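Fatty acid multifunctional protein (atmfp2) (Arabidopsis thaliana, PDB 2WTB) catalyses the hydration of enoyl-CoA and the dehydrogenation of 3-hydroxyacyl-CoA in peroxisomal fatty acid beta-oxidation during seed germination. Local coordinates at residues S105-E119 against C124-P138. Sequence-based numbering, arbitrary orientation.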
loop_
_atom_site.group_PDB
_atom_site.type_symbol
_atom_site.label_atom_id
_atom_site.label_comp_id
_atom_site.label_asym_id
_atom_site.label_seq_id
_atom_site.Cartn_x
_atom_site.Cartn_y
_atom_site.Cartn_z
ATOM N N SER A 105 -18.382 -32.312 -4.778
ATOM C CA SER A 105 -17.428 -31.723 -3.851
ATOM C C SER A 105 -18.103 -30.576 -3.117
ATOM O O SER A 105 -18.913 -29.849 -3.698
ATOM C CB SER A 105 -16.197 -31.200 -4.593
ATOM O OG SER A 105 -15.465 -32.255 -5.187
ATOM N N VAL A 106 -17.774 -30.420 -1.840
ATOM C CA VAL A 106 -18.266 -29.294 -1.057
ATOM C C VAL A 106 -17.104 -28.627 -0.344
ATOM O O VAL A 106 -16.304 -29.292 0.311
ATOM C CB VAL A 106 -19.309 -29.728 -0.015
ATOM C CG1 VAL A 106 -19.746 -28.533 0.819
ATOM C CG2 VAL A 106 -20.505 -30.370 -0.697
ATOM N N ALA A 107 -17.010 -27.310 -0.480
ATOM C CA ALA A 107 -15.951 -26.557 0.178
ATOM C C ALA A 107 -16.391 -26.107 1.569
ATOM O O ALA A 107 -17.492 -25.583 1.747
ATOM C CB ALA A 107 -15.539 -25.362 -0.669
ATOM N N ALA A 108 -15.525 -26.331 2.553
ATOM C CA ALA A 108 -15.766 -25.882 3.918
ATOM C C ALA A 108 -14.838 -24.716 4.225
ATOM O O ALA A 108 -13.650 -24.908 4.477
ATOM C CB ALA A 108 -15.540 -27.020 4.897
ATOM N N ILE A 109 -15.387 -23.508 4.196
ATOM C CA ILE A 109 -14.576 -22.301 4.301
ATOM C C ILE A 109 -14.559 -21.682 5.697
ATOM O O ILE A 109 -15.602 -21.463 6.314
ATOM C CB ILE A 109 -15.025 -21.227 3.289
ATOM C CG1 ILE A 109 -14.877 -21.747 1.856
ATOM C CG2 ILE A 109 -14.224 -19.947 3.480
ATOM C CD1 ILE A 109 -15.399 -20.790 0.800
ATOM N N ASP A 110 -13.354 -21.397 6.177
ATOM C CA ASP A 110 -13.159 -20.673 7.422
ATOM C C ASP A 110 -12.094 -19.608 7.197
ATOM O O ASP A 110 -11.230 -19.759 6.334
ATOM C CB ASP A 110 -12.713 -21.634 8.525
ATOM C CG ASP A 110 -12.781 -21.014 9.906
ATOM O OD1 ASP A 110 -13.311 -19.890 10.037
ATOM O OD2 ASP A 110 -12.309 -21.657 10.867
ATOM N N GLY A 111 -12.161 -18.527 7.966
ATOM C CA GLY A 111 -11.143 -17.494 7.910
ATOM C C GLY A 111 -11.153 -16.702 6.618
ATOM O O GLY A 111 -11.676 -15.588 6.572
ATOM N N LEU A 112 -10.567 -17.272 5.570
ATOM C CA LEU A 112 -10.516 -16.601 4.276
ATOM C C LEU A 112 -10.550 -17.554 3.084
ATOM O O LEU A 112 -10.262 -18.748 3.207
ATOM C CB LEU A 112 -9.286 -15.690 4.176
ATOM C CG LEU A 112 -7.896 -16.240 4.523
ATOM C CD1 LEU A 112 -7.575 -17.515 3.766
ATOM C CD2 LEU A 112 -6.836 -15.189 4.252
ATOM N N ALA A 113 -10.906 -16.996 1.933
ATOM C CA ALA A 113 -10.846 -17.685 0.656
ATOM C C ALA A 113 -10.594 -16.616 -0.392
ATOM O O ALA A 113 -11.533 -16.028 -0.930
ATOM C CB ALA A 113 -12.151 -18.411 0.378
ATOM N N LEU A 114 -9.321 -16.345 -0.660
ATOM C CA LEU A 114 -8.938 -15.269 -1.567
ATOM C C LEU A 114 -8.228 -15.801 -2.806
ATOM O O LEU A 114 -7.453 -16.754 -2.724
ATOM C CB LEU A 114 -8.038 -14.266 -0.848
ATOM C CG LEU A 114 -8.592 -13.638 0.431
ATOM C CD1 LEU A 114 -7.578 -12.677 1.016
ATOM C CD2 LEU A 114 -9.906 -12.928 0.152
ATOM N N GLY A 115 -8.492 -15.179 -3.951
ATOM C CA GLY A 115 -7.852 -15.564 -5.197
ATOM C C GLY A 115 -8.036 -17.033 -5.522
ATOM O O GLY A 115 -9.153 -17.546 -5.477
ATOM N N GLY A 116 -6.937 -17.708 -5.848
ATOM C CA GLY A 116 -6.974 -19.133 -6.131
ATOM C C GLY A 116 -7.759 -19.907 -5.085
ATOM O O GLY A 116 -8.388 -20.923 -5.387
ATOM N N GLY A 117 -7.723 -19.426 -3.847
ATOM C CA GLY A 117 -8.477 -20.045 -2.774
ATOM C C GLY A 117 -9.974 -19.935 -2.993
ATOM O O GLY A 117 -10.716 -20.891 -2.769
ATOM N N LEU A 118 -10.420 -18.762 -3.432
ATOM C CA LEU A 118 -11.832 -18.546 -3.717
ATOM C C LEU A 118 -12.229 -19.282 -4.988
ATOM O O LEU A 118 -13.338 -19.804 -5.100
ATOM C CB LEU A 118 -12.130 -17.055 -3.867
ATOM C CG LEU A 118 -13.585 -16.693 -4.181
ATOM C CD1 LEU A 118 -14.517 -17.213 -3.099
ATOM C CD2 LEU A 118 -13.749 -15.189 -4.357
ATOM N N GLU A 119 -11.309 -19.321 -5.945
ATOM C CA GLU A 119 -11.562 -19.976 -7.219
ATOM C C GLU A 119 -11.773 -21.474 -7.026
ATOM O O GLU A 119 -12.730 -22.045 -7.547
ATOM C CB GLU A 119 -10.419 -19.702 -8.200
ATOM C CG GLU A 119 -10.330 -18.249 -8.647
ATOM C CD GLU A 119 -9.191 -17.997 -9.618
ATOM O OE1 GLU A 119 -8.024 -18.237 -9.246
ATOM O OE2 GLU A 119 -9.462 -17.549 -10.754
ATOM N N CYS A 124 -16.062 -26.091 -6.563
ATOM C CA CYS A 124 -16.862 -27.054 -5.817
ATOM C C CYS A 124 -18.339 -26.830 -6.093
ATOM O O CYS A 124 -18.731 -25.784 -6.603
ATOM C CB CYS A 124 -16.584 -26.949 -4.317
ATOM S SG CYS A 124 -14.919 -27.458 -3.858
ATOM N N HIS A 125 -19.159 -27.812 -5.734
ATOM C CA HIS A 125 -20.572 -27.794 -6.091
ATOM C C HIS A 125 -21.468 -27.086 -5.074
ATOM O O HIS A 125 -22.640 -26.805 -5.351
ATOM C CB HIS A 125 -21.045 -29.220 -6.363
ATOM C CG HIS A 125 -20.264 -29.900 -7.443
ATOM N ND1 HIS A 125 -19.339 -30.889 -7.186
ATOM C CD2 HIS A 125 -20.246 -29.707 -8.783
ATOM C CE1 HIS A 125 -18.799 -31.290 -8.323
ATOM N NE2 HIS A 125 -19.332 -30.588 -9.307
ATOM N N ALA A 126 -20.905 -26.790 -3.907
ATOM C CA ALA A 126 -21.597 -26.021 -2.876
ATOM C C ALA A 126 -20.572 -25.412 -1.928
ATOM O O ALA A 126 -19.427 -25.860 -1.880
ATOM C CB ALA A 126 -22.574 -26.902 -2.117
ATOM N N ARG A 127 -20.974 -24.396 -1.171
ATOM C CA ARG A 127 -20.039 -23.720 -0.274
ATOM C C ARG A 127 -20.589 -23.453 1.124
ATOM O O ARG A 127 -21.604 -22.775 1.290
ATOM C CB ARG A 127 -19.544 -22.417 -0.907
ATOM C CG ARG A 127 -18.587 -22.642 -2.059
ATOM C CD ARG A 127 -18.836 -21.669 -3.193
ATOM N NE ARG A 127 -18.743 -22.367 -4.466
ATOM C CZ ARG A 127 -19.792 -22.776 -5.170
ATOM N NH1 ARG A 127 -21.021 -22.529 -4.742
ATOM N NH2 ARG A 127 -19.610 -23.410 -6.316
ATOM N N ILE A 128 -19.906 -23.995 2.125
ATOM C CA ILE A 128 -20.221 -23.711 3.518
ATOM C C ILE A 128 -19.135 -22.810 4.087
ATOM O O ILE A 128 -17.950 -23.042 3.854
ATOM C CB ILE A 128 -20.295 -24.997 4.357
ATOM C CG1 ILE A 128 -21.173 -26.036 3.660
ATOM C CG2 ILE A 128 -20.817 -24.691 5.751
ATOM C CD1 ILE A 128 -22.510 -25.490 3.212
ATOM N N SER A 129 -19.534 -21.782 4.828
ATOM C CA SER A 129 -18.571 -20.814 5.338
ATOM C C SER A 129 -18.846 -20.400 6.780
ATOM O O SER A 129 -19.988 -20.429 7.243
ATOM C CB SER A 129 -18.536 -19.574 4.442
ATOM O OG SER A 129 -17.504 -18.687 4.833
ATOM N N ALA A 130 -17.784 -20.017 7.480
ATOM C CA ALA A 130 -17.894 -19.495 8.834
ATOM C C ALA A 130 -18.249 -18.015 8.773
ATOM O O ALA A 130 -17.905 -17.333 7.808
ATOM C CB ALA A 130 -16.592 -19.706 9.587
ATOM N N PRO A 131 -18.931 -17.514 9.811
ATOM C CA PRO A 131 -19.526 -16.174 9.877
ATOM C C PRO A 131 -18.780 -15.056 9.139
ATOM O O PRO A 131 -19.267 -14.601 8.106
ATOM C CB PRO A 131 -19.575 -15.904 11.378
ATOM C CG PRO A 131 -19.861 -17.255 11.953
ATOM C CD PRO A 131 -19.171 -18.267 11.056
ATOM N N ALA A 132 -17.637 -14.615 9.648
ATOM C CA ALA A 132 -17.002 -13.421 9.090
ATOM C C ALA A 132 -15.855 -13.700 8.119
ATOM O O ALA A 132 -14.940 -12.887 7.988
ATOM C CB ALA A 132 -16.532 -12.502 10.210
ATOM N N ALA A 133 -15.905 -14.838 7.432
ATOM C CA ALA A 133 -14.849 -15.196 6.489
ATOM C C ALA A 133 -14.785 -14.207 5.323
ATOM O O ALA A 133 -15.793 -13.610 4.950
ATOM C CB ALA A 133 -15.050 -16.612 5.981
ATOM N N GLN A 134 -13.593 -14.032 4.759
ATOM C CA GLN A 134 -13.402 -13.107 3.644
ATOM C C GLN A 134 -13.283 -13.834 2.314
ATOM O O GLN A 134 -12.541 -14.808 2.189
ATOM C CB GLN A 134 -12.171 -12.228 3.862
ATOM C CG GLN A 134 -12.377 -11.122 4.874
ATOM C CD GLN A 134 -11.241 -10.127 4.868
ATOM O OE1 GLN A 134 -11.126 -9.293 5.765
ATOM N NE2 GLN A 134 -10.389 -10.207 3.850
ATOM N N LEU A 135 -14.013 -13.340 1.321
ATOM C CA LEU A 135 -14.050 -13.956 0.006
ATOM C C LEU A 135 -13.839 -12.881 -1.047
ATOM O O LEU A 135 -14.529 -11.865 -1.045
ATOM C CB LEU A 135 -15.405 -14.623 -0.212
ATOM C CG LEU A 135 -16.022 -15.272 1.028
ATOM C CD1 LEU A 135 -17.514 -15.501 0.839
ATOM C CD2 LEU A 135 -15.306 -16.571 1.382
ATOM N N GLY A 136 -12.882 -13.099 -1.942
ATOM C CA GLY A 136 -12.602 -12.122 -2.976
ATOM C C GLY A 136 -11.509 -12.520 -3.946
ATOM O O GLY A 136 -10.876 -13.568 -3.799
ATOM N N LEU A 137 -11.295 -11.671 -4.947
ATOM C CA LEU A 137 -10.250 -11.883 -5.938
ATOM C C LEU A 137 -9.366 -10.645 -6.033
ATOM O O LEU A 137 -9.642 -9.736 -6.812
ATOM C CB LEU A 137 -10.862 -12.213 -7.302
ATOM C CG LEU A 137 -11.623 -13.537 -7.407
ATOM C CD1 LEU A 137 -12.296 -13.664 -8.766
ATOM C CD2 LEU A 137 -10.692 -14.715 -7.156
ATOM N N PRO A 138 -8.295 -10.610 -5.225
ATOM C CA PRO A 138 -7.375 -9.472 -5.095
ATOM C C PRO A 138 -6.323 -9.413 -6.203
ATOM O O PRO A 138 -5.544 -8.461 -6.243
ATOM C CB PRO A 138 -6.679 -9.735 -3.750
ATOM C CG PRO A 138 -7.389 -10.928 -3.137
ATOM C CD PRO A 138 -7.960 -11.686 -4.282
#
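Leu135 meets Ile109, Ala113 and Leu118 in the apolar centre of this crotonase-fold unit, where two consecutive turns of the chain lie side by side. Strands 105-109 and 126-129 pair in parallel in one sheet, and 112-114 and 134-136 in a second. From strand 105-109 the chain runs through 112-114 and helix 116-123 and returns to the neighbouring strand 126-129, a right-handed crossover that forms one turn of the crotonase spiral. Leu135 CD2 lies 3.8 Å from Ala113 CB and also touches Ile109 CG2, bridging the two sheets. Leu118 comes from the helix at about a right angle to Leu135, its CD1 against Leu135 CB. With CG anti to the backbone N (chi1 180°), Leu118 reaches over the backbone of strand 134-136, placing CD2 3.3 Å from Gly136 N. Beside it, Leu137 CD2 packs on Gly115 CA and on Glu119 CG. Glu119, the predicted nucleophile, is held at OE2 by the backbone N-H groups of Phe148 and Gly150. On the other face of the first sheet, Val106 CG1 meets Ile128 CG1, and helix 193-205 packs on Val106.

The backbone bonds of the first pair include Ile109 N to Ile128 O. Between the pairs the register slips by two residues, accommodated by the type I turn Ala130-Ala133; Ala130 O accepts Ala133 N and Ser129 OG from opposite faces of its plane. Pairing resumes with Gln134 N on Gly111 O and ends with Gly115 N on Gly136 O (2.9 Å), just ahead of the helix.

At the far edge His125 and Ser105 grip each other twice: His125 N donates to Ser105 O, while the imidazole takes the Ser105 N-H. His125 NE2 pairs with Glu99 O, fixing the ring's rotation from its other nitrogen. Ser105 N lies only 1° out of the ring plane, 3.0 Å from His125 ND1, in a nearly straight bond of 172°.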